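Local structure of arginine decarboxylase (Campylobacter jejuni subsp. jejuni, 3NZP) at residues M120-V131 / I145-T156. The protein probably catalyses the pyridoxal-phosphate-dependent decarboxylation of arginine to agmatine, an early step in the biosynthesis of polyamines such as spermidine. Residues are numbered along the deposited sequence; the frame is centred on the assembly and turned at random.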
loop_
_atom_site.group_PDB
_atom_site.type_symbol
_atom_site.label_atom_id
_atom_site.label_comp_id
_atom_site.label_asym_id
_atom_site.label_seq_id
_atom_site.Cartn_x
_atom_site.Cartn_y
_atom_site.Cartn_z
HETATM N N MSE B 120 -17.856 19.514 -5.315
HETATM C CA MSE B 120 -18.957 20.316 -5.823
HETATM C C MSE B 120 -20.247 20.110 -5.068
HETATM O O MSE B 120 -21.150 20.943 -5.122
HETATM C CB MSE B 120 -19.194 20.000 -7.280
HETATM C CG MSE B 120 -18.178 20.621 -8.157
HETATM SE SE MSE B 120 -18.291 19.946 -9.922
HETATM C CE MSE B 120 -20.173 20.389 -10.253
ATOM N N ALA B 121 -20.342 18.992 -4.367
ATOM C CA ALA B 121 -21.551 18.699 -3.626
ATOM C C ALA B 121 -21.475 19.135 -2.171
ATOM O O ALA B 121 -22.404 19.777 -1.681
ATOM C CB ALA B 121 -21.870 17.211 -3.722
ATOM N N TYR B 122 -20.376 18.806 -1.489
ATOM C CA TYR B 122 -20.226 19.153 -0.072
ATOM C C TYR B 122 -19.544 20.478 0.283
ATOM O O TYR B 122 -19.769 21.019 1.373
ATOM C CB TYR B 122 -19.542 18.009 0.685
ATOM C CG TYR B 122 -20.425 16.802 0.836
ATOM C CD1 TYR B 122 -20.594 15.905 -0.214
ATOM C CD2 TYR B 122 -21.163 16.601 1.997
ATOM C CE1 TYR B 122 -21.489 14.835 -0.115
ATOM C CE2 TYR B 122 -22.061 15.540 2.114
ATOM C CZ TYR B 122 -22.224 14.662 1.056
ATOM O OH TYR B 122 -23.137 13.630 1.157
ATOM N N ASN B 123 -18.716 21.001 -0.619
ATOM C CA ASN B 123 -18.039 22.270 -0.363
ATOM C C ASN B 123 -19.078 23.359 -0.161
ATOM O O ASN B 123 -20.001 23.485 -0.963
ATOM C CB ASN B 123 -17.143 22.671 -1.540
ATOM C CG ASN B 123 -16.435 23.994 -1.298
ATOM O OD1 ASN B 123 -15.634 24.115 -0.365
ATOM N ND2 ASN B 123 -16.734 24.994 -2.120
ATOM N N ASN B 124 -18.921 24.142 0.906
ATOM C CA ASN B 124 -19.851 25.231 1.217
ATOM C C ASN B 124 -19.808 26.282 0.105
ATOM O O ASN B 124 -18.732 26.678 -0.344
ATOM C CB ASN B 124 -19.482 25.916 2.543
ATOM C CG ASN B 124 -19.271 24.940 3.700
ATOM O OD1 ASN B 124 -20.196 24.277 4.161
ATOM N ND2 ASN B 124 -18.033 24.880 4.190
ATOM N N GLU B 125 -20.974 26.733 -0.341
ATOM C CA GLU B 125 -21.027 27.747 -1.387
ATOM C C GLU B 125 -20.278 28.992 -0.919
ATOM O O GLU B 125 -20.523 29.502 0.175
ATOM C CB GLU B 125 -22.484 28.110 -1.710
ATOM C CG GLU B 125 -23.234 27.074 -2.552
ATOM C CD GLU B 125 -23.324 27.462 -4.019
ATOM O OE1 GLU B 125 -23.905 26.691 -4.811
ATOM O OE2 GLU B 125 -22.813 28.544 -4.376
ATOM N N GLY B 126 -19.353 29.469 -1.737
ATOM C CA GLY B 126 -18.608 30.645 -1.352
ATOM C C GLY B 126 -17.172 30.311 -1.004
ATOM O O GLY B 126 -16.258 31.115 -1.243
ATOM N N ALA B 127 -16.964 29.121 -0.441
ATOM C CA ALA B 127 -15.622 28.676 -0.085
ATOM C C ALA B 127 -14.918 28.310 -1.377
ATOM O O ALA B 127 -15.565 27.904 -2.355
ATOM C CB ALA B 127 -15.684 27.484 0.833
ATOM N N PRO B 128 -13.588 28.456 -1.414
ATOM C CA PRO B 128 -12.819 28.137 -2.615
ATOM C C PRO B 128 -12.648 26.635 -2.861
ATOM O O PRO B 128 -12.605 25.823 -1.927
ATOM C CB PRO B 128 -11.497 28.849 -2.368
ATOM C CG PRO B 128 -11.316 28.674 -0.903
ATOM C CD PRO B 128 -12.705 28.912 -0.330
ATOM N N ILE B 129 -12.573 26.277 -4.134
ATOM C CA ILE B 129 -12.370 24.906 -4.523
ATOM C C ILE B 129 -11.235 24.956 -5.520
ATOM O O ILE B 129 -11.370 25.555 -6.589
ATOM C CB ILE B 129 -13.631 24.314 -5.190
ATOM C CG1 ILE B 129 -14.724 24.126 -4.146
ATOM C CG2 ILE B 129 -13.322 22.964 -5.822
ATOM C CD1 ILE B 129 -15.995 23.564 -4.717
ATOM N N THR B 130 -10.095 24.383 -5.157
ATOM C CA THR B 130 -8.967 24.370 -6.080
ATOM C C THR B 130 -8.965 23.003 -6.744
ATOM O O THR B 130 -9.443 22.020 -6.165
ATOM C CB THR B 130 -7.605 24.607 -5.370
ATOM O OG1 THR B 130 -7.508 23.776 -4.208
ATOM C CG2 THR B 130 -7.447 26.067 -4.968
ATOM N N VAL B 131 -8.444 22.943 -7.962
ATOM C CA VAL B 131 -8.391 21.693 -8.708
ATOM C C VAL B 131 -7.003 21.456 -9.322
ATOM O O VAL B 131 -6.585 22.164 -10.238
ATOM C CB VAL B 131 -9.439 21.678 -9.860
ATOM C CG1 VAL B 131 -9.475 20.305 -10.496
ATOM C CG2 VAL B 131 -10.812 22.051 -9.338
ATOM N N ILE B 145 -18.884 24.003 -15.143
ATOM C CA ILE B 145 -20.250 23.972 -14.639
ATOM C C ILE B 145 -20.261 24.264 -13.148
ATOM O O ILE B 145 -21.251 24.769 -12.629
ATOM C CB ILE B 145 -21.029 22.618 -14.903
ATOM C CG1 ILE B 145 -20.991 21.742 -13.679
ATOM C CG2 ILE B 145 -20.463 21.833 -16.079
ATOM C CD1 ILE B 145 -21.926 20.620 -13.861
ATOM N N ALA B 146 -19.159 23.961 -12.465
ATOM C CA ALA B 146 -19.059 24.233 -11.026
ATOM C C ALA B 146 -19.074 25.746 -10.824
ATOM O O ALA B 146 -19.535 26.243 -9.804
ATOM C CB ALA B 146 -17.776 23.633 -10.469
ATOM N N ALA B 147 -18.551 26.464 -11.812
ATOM C CA ALA B 147 -18.510 27.917 -11.766
ATOM C C ALA B 147 -19.916 28.461 -11.985
ATOM O O ALA B 147 -20.379 29.340 -11.249
ATOM C CB ALA B 147 -17.586 28.437 -12.845
ATOM N N GLU B 148 -20.585 27.915 -13.002
ATOM C CA GLU B 148 -21.943 28.314 -13.387
ATOM C C GLU B 148 -22.906 27.999 -12.261
ATOM O O GLU B 148 -23.928 28.650 -12.089
ATOM C CB GLU B 148 -22.336 27.568 -14.666
ATOM C CG GLU B 148 -21.353 27.829 -15.800
ATOM C CD GLU B 148 -21.362 26.764 -16.880
ATOM O OE1 GLU B 148 -22.003 25.708 -16.676
ATOM O OE2 GLU B 148 -20.707 26.988 -17.937
HETATM N N MSE B 149 -22.543 26.998 -11.483
HETATM C CA MSE B 149 -23.337 26.536 -10.362
HETATM C C MSE B 149 -23.274 27.534 -9.214
HETATM O O MSE B 149 -24.045 27.442 -8.263
HETATM C CB MSE B 149 -22.766 25.208 -9.916
HETATM C CG MSE B 149 -23.602 24.427 -8.958
HETATM SE SE MSE B 149 -22.741 22.704 -8.798
HETATM C CE MSE B 149 -23.030 22.074 -10.664
ATOM N N GLY B 150 -22.332 28.470 -9.315
ATOM C CA GLY B 150 -22.147 29.485 -8.295
ATOM C C GLY B 150 -20.978 29.247 -7.341
ATOM O O GLY B 150 -20.834 29.946 -6.333
ATOM N N HIS B 151 -20.129 28.276 -7.656
ATOM C CA HIS B 151 -18.990 27.948 -6.805
ATOM C C HIS B 151 -17.757 28.788 -7.056
ATOM O O HIS B 151 -17.552 29.309 -8.146
ATOM C CB HIS B 151 -18.610 26.476 -6.974
ATOM C CG HIS B 151 -19.171 25.586 -5.918
ATOM N ND1 HIS B 151 -19.713 24.350 -6.199
ATOM C CD2 HIS B 151 -19.271 25.748 -4.577
ATOM C CE1 HIS B 151 -20.126 23.790 -5.075
ATOM N NE2 HIS B 151 -19.869 24.618 -4.077
ATOM N N ASN B 152 -16.922 28.907 -6.038
ATOM C CA ASN B 152 -15.702 29.669 -6.181
ATOM C C ASN B 152 -14.598 28.691 -6.576
ATOM O O ASN B 152 -13.729 28.366 -5.768
ATOM C CB ASN B 152 -15.378 30.324 -4.857
ATOM C CG ASN B 152 -14.118 31.124 -4.912
ATOM O OD1 ASN B 152 -13.715 31.717 -3.914
ATOM N ND2 ASN B 152 -13.478 31.155 -6.076
ATOM N N ILE B 153 -14.626 28.223 -7.823
ATOM C CA ILE B 153 -13.639 27.248 -8.276
ATOM C C ILE B 153 -12.471 27.851 -9.048
ATOM O O ILE B 153 -12.629 28.833 -9.771
ATOM C CB ILE B 153 -14.321 26.140 -9.124
ATOM C CG1 ILE B 153 -13.314 25.047 -9.470
ATOM C CG2 ILE B 153 -14.916 26.729 -10.383
ATOM C CD1 ILE B 153 -13.925 23.843 -10.164
ATOM N N THR B 154 -11.293 27.259 -8.864
ATOM C CA THR B 154 -10.065 27.695 -9.531
ATOM C C THR B 154 -9.402 26.483 -10.166
ATOM O O THR B 154 -9.081 25.516 -9.475
ATOM C CB THR B 154 -9.041 28.313 -8.520
ATOM O OG1 THR B 154 -9.580 29.511 -7.942
ATOM C CG2 THR B 154 -7.723 28.640 -9.217
ATOM N N LEU B 155 -9.202 26.521 -11.478
ATOM C CA LEU B 155 -8.540 25.413 -12.171
ATOM C C LEU B 155 -7.055 25.712 -12.264
ATOM O O LEU B 155 -6.650 26.657 -12.935
ATOM C CB LEU B 155 -9.096 25.251 -13.586
ATOM C CG LEU B 155 -10.207 24.232 -13.817
ATOM C CD1 LEU B 155 -11.118 24.121 -12.625
ATOM C CD2 LEU B 155 -10.969 24.645 -15.048
ATOM N N THR B 156 -6.238 24.912 -11.595
ATOM C CA THR B 156 -4.799 25.119 -11.638
ATOM C C THR B 156 -4.168 24.357 -12.815
ATOM O O THR B 156 -4.191 23.124 -12.841
ATOM C CB THR B 156 -4.152 24.661 -10.321
ATOM O OG1 THR B 156 -4.679 25.428 -9.235
ATOM C CG2 THR B 156 -2.655 24.839 -10.377
#
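Four backbone hydrogen bonds join strand 128-131 to strand 152-156, and they step from one strand to the other as a parallel pair requires. Ile129 is held through both its N and its O: its N reaches Asn152 O at 2.9 Å, and its O accepts from Thr154 N at 2.8 Å. Val131 repeats the pattern with a weak bond from its N to Thr154 O and a sounder one from Thr156 N to its O. The short axes lie 4.6 Å apart and 18° from parallel.

These strands are third and fourth in the eight-stranded parallel barrel of the pyridoxal-binding domain, and with helix 137-148 they form a beta-alpha-beta unit. Thr130 and Thr154 lie on one face of the sheet; there Thr130 OG1 bonds Glu320 of the cofactor pocket, and the Thr130 side chain lies about 7 Å from the bound pyridoxal phosphate.

On the other face the packing is apolar. Val131 CG2, beside its own backbone N, meets Ile153 CD1 at 3.7 Å and also touches Leu155 CD1. Where helix 113-122 meets helix 137-148, Met120 CG and SE lie against Ala146 CB, while the bend at chi3 (56°) brings CE to Ile145 and to the methyl end of Met149, whose chain crosses at about a right angle. Both methionines are selenomethionines.

The His151 ring, just after the Schellman motif at Gly150, is met on a face and at its edge. Ile129 CD1 sits over the centre of one face, a CH-pi contact 3.9 Å from the centroid and 6° off the normal. At the edge, NE2 gives a weak bond to Asn123 O, and Met120 O lies in the ring plane near CE1; its hydrogen bond comes from Arg577 of the second subunit. Asn123 ND2 bonds Ala127 O, bracing the turn 124-127.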